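Local coordinates for ureidoglycolate hydrolase (Arabidopsis thaliana, PDB 4PXE), which hydrolyses (S)-ureidoglycolate to glyoxylate, ammonium and carbon dioxide in a manganese-dependent step that completes purine breakdown in the plant, at the interface of chains A and B. Sequence-based numbering; all coordinates share one arbitrary frame. Chains: chain A/B, Ureidoglycolate hydrolase.

Contact 1: the interface of chains A and B. Residues chain A 241-244, 247; chain B 211, 401-403.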
loop_
_atom_site.group_PDB
_atom_site.type_symbol
_atom_site.label_atom_id
_atom_site.label_comp_id
_atom_site.label_asym_id
_atom_site.label_seq_id
_atom_site.Cartn_x
_atom_site.Cartn_y
_atom_site.Cartn_z
ATOM N N ASN A 241 -2.697 5.416 -18.196
ATOM C CA ASN A 241 -4.102 5.811 -18.322
ATOM C C ASN A 241 -5.050 5.078 -17.379
ATOM O O ASN A 241 -6.146 5.559 -17.098
ATOM C CB ASN A 241 -4.571 5.623 -19.758
ATOM C CG ASN A 241 -3.855 6.533 -20.723
ATOM O OD1 ASN A 241 -3.663 7.717 -20.451
ATOM N ND2 ASN A 241 -3.453 5.983 -21.860
ATOM N N GLY A 242 -4.631 3.916 -16.893
ATOM C CA GLY A 242 -5.485 3.110 -16.034
ATOM C C GLY A 242 -6.772 2.707 -16.735
ATOM O O GLY A 242 -6.867 2.716 -17.961
ATOM N N GLY A 243 -7.766 2.335 -15.943
ATOM C CA GLY A 243 -9.027 1.898 -16.508
ATOM C C GLY A 243 -9.411 0.494 -16.102
ATOM O O GLY A 243 -8.878 -0.078 -15.151
ATOM N N HIS A 244 -10.340 -0.071 -16.851
ATOM C CA HIS A 244 -11.024 -1.279 -16.442
ATOM C C HIS A 244 -10.230 -2.550 -16.756
ATOM O O HIS A 244 -9.927 -2.829 -17.925
ATOM C CB HIS A 244 -12.380 -1.298 -17.147
ATOM C CG HIS A 244 -13.364 -2.231 -16.529
ATOM N ND1 HIS A 244 -13.220 -3.601 -16.573
ATOM C CD2 HIS A 244 -14.516 -1.992 -15.861
ATOM C CE1 HIS A 244 -14.243 -4.168 -15.955
ATOM N NE2 HIS A 244 -15.040 -3.213 -15.511
ATOM N N ALA A 247 -12.000 -4.834 -19.357
ATOM C CA ALA A 247 -12.439 -4.321 -20.650
ATOM C C ALA A 247 -11.351 -3.706 -21.526
ATOM O O ALA A 247 -11.484 -3.682 -22.754
ATOM C CB ALA A 247 -13.585 -3.337 -20.454
ATOM N N GLN B 211 -18.566 0.355 -21.056
ATOM C CA GLN B 211 -17.213 0.201 -20.510
ATOM C C GLN B 211 -16.239 -0.234 -21.605
ATOM O O GLN B 211 -15.249 -0.916 -21.351
ATOM C CB GLN B 211 -17.207 -0.757 -19.308
ATOM C CG GLN B 211 -18.198 -0.329 -18.215
ATOM C CD GLN B 211 -18.188 -1.249 -17.025
ATOM O OE1 GLN B 211 -18.674 -2.373 -17.111
ATOM N NE2 GLN B 211 -17.655 -0.779 -15.909
ATOM N N SER B 401 -13.669 3.483 -18.039
ATOM C CA SER B 401 -14.409 3.073 -16.854
ATOM C C SER B 401 -13.422 2.740 -15.744
ATOM O O SER B 401 -12.219 2.576 -16.000
ATOM C CB SER B 401 -15.321 1.889 -17.170
ATOM O OG SER B 401 -16.268 1.679 -16.133
ATOM N N HIS B 402 -13.923 2.666 -14.514
ATOM C CA HIS B 402 -13.093 2.457 -13.325
ATOM C C HIS B 402 -12.071 3.569 -13.139
ATOM O O HIS B 402 -10.981 3.347 -12.610
ATOM C CB HIS B 402 -12.433 1.078 -13.336
ATOM C CG HIS B 402 -13.359 -0.024 -12.931
ATOM N ND1 HIS B 402 -12.962 -1.343 -12.847
ATOM C CD2 HIS B 402 -14.664 0.000 -12.571
ATOM C CE1 HIS B 402 -13.984 -2.084 -12.461
ATOM N NE2 HIS B 402 -15.026 -1.292 -12.272
ATOM N N LYS B 403 -12.449 4.773 -13.560
ATOM C CA LYS B 403 -11.618 5.963 -13.390
ATOM C C LYS B 403 -12.510 7.188 -13.543
ATOM O O LYS B 403 -13.579 7.100 -14.136
ATOM C CB LYS B 403 -10.441 5.973 -14.379
ATOM C CG LYS B 403 -10.814 5.811 -15.844
ATOM C CD LYS B 403 -9.534 5.776 -16.662
ATOM C CE LYS B 403 -9.769 5.369 -18.082
ATOM N NZ LYS B 403 -8.481 5.414 -18.853
HETATM O O HOH W 1 -11.271 1.841 -19.009
HETATM O O HOH W 2 -17.076 -2.638 -13.883
HETATM O O HOH W 3 -7.376 7.987 -18.895
#
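Two imidazoles from opposite subunits lie face to face here, A:His244 reaching from the dimerization region of chain A over B:His402, a ligand of the second manganese in the active site of chain B. Their planes are 16° apart and the ring centres 4.1 Å from each other. The overlap is offset: CD2 of A:His244 sits over the middle of the B:His402 ring, whereas ND1 of B:His402 falls near the rim of the A:His244 ring. A:His244 gets there with CG anti to its backbone N (chi1 -162°), and B:His402 with CG beside its own backbone N.

B:Gln211 comes obliquely at the CD2/NE2 side of A:His244, its amide plane nearly perpendicular to the ring. Its NE2 is held in two ways: it donates a nearly straight hydrogen bond of 2.8 Å to OG of B:Ser401, which lies in the plane of the amide, and it meets a water 2.8 Å away. The same water sits in the plane of the A:His244 ring at its edge, 2.7 Å from NE2 of that histidine, so ring and amide are joined through solvent. A second water ties the backbone N of A:His244 to the backbone N and O of B:Ser401.

Farther along, B:Lys403 starts from the crowded position between backbone N and carbonyl carbon (chi1 54°), then runs extended past A:Gly243 CA. Its NZ donates to the carbonyl O of A:Asn241 at 2.9 Å and, at a longer 3.3 Å, to that of A:Gly242. It approaches both from above the carbonyl planes, and a third water bridges NZ to A:Asn241 O.

A:His244, B:Gln211 and B:His402 are all substrate-binding residues, so this seam brings a histidine of one subunit into the catalytic pocket of the other, while the lysine holds the loop leading into the strand that carries it.

Contact 2: the interface of chains A and B. Residues chain A 258, 261-262, 265, 332; chain B 261, 264-265, 268.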
loop_
_atom_site.group_PDB
_atom_site.type_symbol
_atom_site.label_atom_id
_atom_site.label_comp_id
_atom_site.label_asym_id
_atom_site.label_seq_id
_atom_site.Cartn_x
_atom_site.Cartn_y
_atom_site.Cartn_z
ATOM N N LEU A 258 3.436 -2.681 -14.289
ATOM C CA LEU A 258 4.419 -3.468 -15.020
ATOM C C LEU A 258 5.693 -2.663 -15.265
ATOM O O LEU A 258 6.789 -3.229 -15.203
ATOM C CB LEU A 258 3.824 -4.025 -16.306
ATOM C CG LEU A 258 2.726 -5.055 -16.056
ATOM C CD1 LEU A 258 2.202 -5.597 -17.369
ATOM C CD2 LEU A 258 3.228 -6.197 -15.155
ATOM N N ALA A 261 7.485 -3.023 -12.007
ATOM C CA ALA A 261 8.061 -4.365 -11.880
ATOM C C ALA A 261 9.360 -4.471 -12.674
ATOM O O ALA A 261 10.370 -5.008 -12.184
ATOM C CB ALA A 261 7.063 -5.414 -12.346
ATOM N N GLU A 262 9.344 -3.935 -13.887
ATOM C CA GLU A 262 10.529 -3.950 -14.733
ATOM C C GLU A 262 11.649 -3.118 -14.140
ATOM O O GLU A 262 12.822 -3.514 -14.216
ATOM C CB GLU A 262 10.189 -3.485 -16.154
ATOM C CG GLU A 262 9.333 -4.502 -16.868
ATOM C CD GLU A 262 8.781 -4.036 -18.203
ATOM O OE1 GLU A 262 8.484 -2.832 -18.350
ATOM O OE2 GLU A 262 8.629 -4.894 -19.094
ATOM N N LEU A 265 13.369 -4.989 -11.231
ATOM C CA LEU A 265 14.268 -6.016 -11.743
ATOM C C LEU A 265 15.521 -5.390 -12.365
ATOM O O LEU A 265 16.617 -5.968 -12.287
ATOM C CB LEU A 265 13.538 -6.938 -12.728
ATOM C CG LEU A 265 12.529 -7.836 -12.002
ATOM C CD1 LEU A 265 11.436 -8.348 -12.937
ATOM C CD2 LEU A 265 13.231 -9.001 -11.315
ATOM N N ARG A 332 6.929 1.031 -22.312
ATOM C CA ARG A 332 5.599 0.811 -21.752
ATOM C C ARG A 332 4.608 1.892 -22.156
ATOM O O ARG A 332 3.405 1.751 -21.927
ATOM C CB ARG A 332 5.680 0.741 -20.226
ATOM C CG ARG A 332 6.238 -0.570 -19.703
ATOM C CD ARG A 332 5.170 -1.649 -19.703
ATOM N NE ARG A 332 5.753 -2.971 -19.490
ATOM C CZ ARG A 332 5.102 -4.104 -19.702
ATOM N NH1 ARG A 332 3.851 -4.068 -20.147
ATOM N NH2 ARG A 332 5.703 -5.263 -19.500
ATOM N N ALA B 261 7.342 -9.057 -8.631
ATOM C CA ALA B 261 7.577 -8.381 -9.905
ATOM C C ALA B 261 7.632 -9.381 -11.054
ATOM O O ALA B 261 7.012 -9.177 -12.117
ATOM C CB ALA B 261 8.870 -7.564 -9.846
ATOM N N ALA B 264 4.123 -10.766 -11.780
ATOM C CA ALA B 264 3.284 -9.796 -12.491
ATOM C C ALA B 264 3.606 -9.799 -13.983
ATOM O O ALA B 264 2.697 -9.787 -14.832
ATOM C CB ALA B 264 3.436 -8.410 -11.909
ATOM N N LEU B 265 4.891 -9.855 -14.317
ATOM C CA LEU B 265 5.298 -9.939 -15.714
ATOM C C LEU B 265 4.915 -11.284 -16.341
ATOM O O LEU B 265 4.602 -11.354 -17.538
ATOM C CB LEU B 265 6.796 -9.646 -15.849
ATOM C CG LEU B 265 7.116 -8.180 -15.544
ATOM C CD1 LEU B 265 8.596 -8.030 -15.207
ATOM C CD2 LEU B 265 6.756 -7.284 -16.729
ATOM N N GLU B 268 1.248 -11.140 -17.521
ATOM C CA GLU B 268 1.159 -10.505 -18.834
ATOM C C GLU B 268 1.568 -11.478 -19.942
ATOM O O GLU B 268 0.868 -11.615 -20.957
ATOM C CB GLU B 268 2.032 -9.255 -18.897
ATOM C CG GLU B 268 1.981 -8.568 -20.258
ATOM C CD GLU B 268 3.011 -7.468 -20.429
ATOM O OE1 GLU B 268 4.137 -7.587 -19.898
ATOM O OE2 GLU B 268 2.687 -6.470 -21.100
#
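Helix 256-272 of each subunit packs against its mate across the two-fold axis of this M20-family homodimer, within the region involved in dimerization. Close to the axis the contact is small and apolar. A:Ala261 CB faces B:Ala261 CB at 3.8 Å, and the leucines A:Leu265 and B:Leu265 meet tip to tip through their CD1 methyls, 3.6 Å apart.

B:Leu265 gives up more surface to the partner than any other residue of the patch. With CG beside its backbone N (chi1 -69°), it crosses A:Glu262 at about a right angle, its CD2 methyl lying 3.8 Å from CG of that glutamate and also near NH2 of A:Arg332. A:Leu258 packs its CD2 against the backbone and CB of B:Ala264, and its CD1 against the carboxylate carbon of B:Glu268.

Farther from the axis A:Arg332, the last residue of helix 311-332, bends at chi2 (-80°) and brings its guanidinium between two carboxylates. Within its own chain it holds A:Glu262 side-on, NE donating to OE1 and NH2 to OE2, both at 3.0 Å and both from above the carboxylate plane. Across the interface it meets B:Glu268 end-on and tip to tip: NH2 donates to OE1 on its syn lone pair at 2.8 Å, and NH1 to OE2 at 2.8 Å. The guanidinium and the B:Glu268 carboxylate are turned 27° apart, and NH1 meets OE2 from above the carboxylate plane. B:Glu268 reaches out extended, with CG anti to its backbone N. A:Leu258 CB covers one guanidinium face over its centre, so four hydrogen bonds and this packing should fix the group's rotation; its positive charge presumably offsets the repulsion between the two glutamates.

About 20 Å separates the centres of contact 1 and contact 2, which have no residue in common. On the chain A side both draw on the dimerization region, residues 230-345: contact 1 uses the stretch around strand 243-244, contact 2 helix 256-272, shortly after it in sequence, and the end of helix 311-332, much further on. Chain B contributes differently, with the active-site residues B:Gln211 and B:His402 and the latter's chain neighbours in contact 1 and its own helix 256-272 in contact 2. The helix packing of contact 2 is therefore likely to help set the position from which contact 1 completes the partner's pocket, and two-fold symmetry gives each subunit such a site.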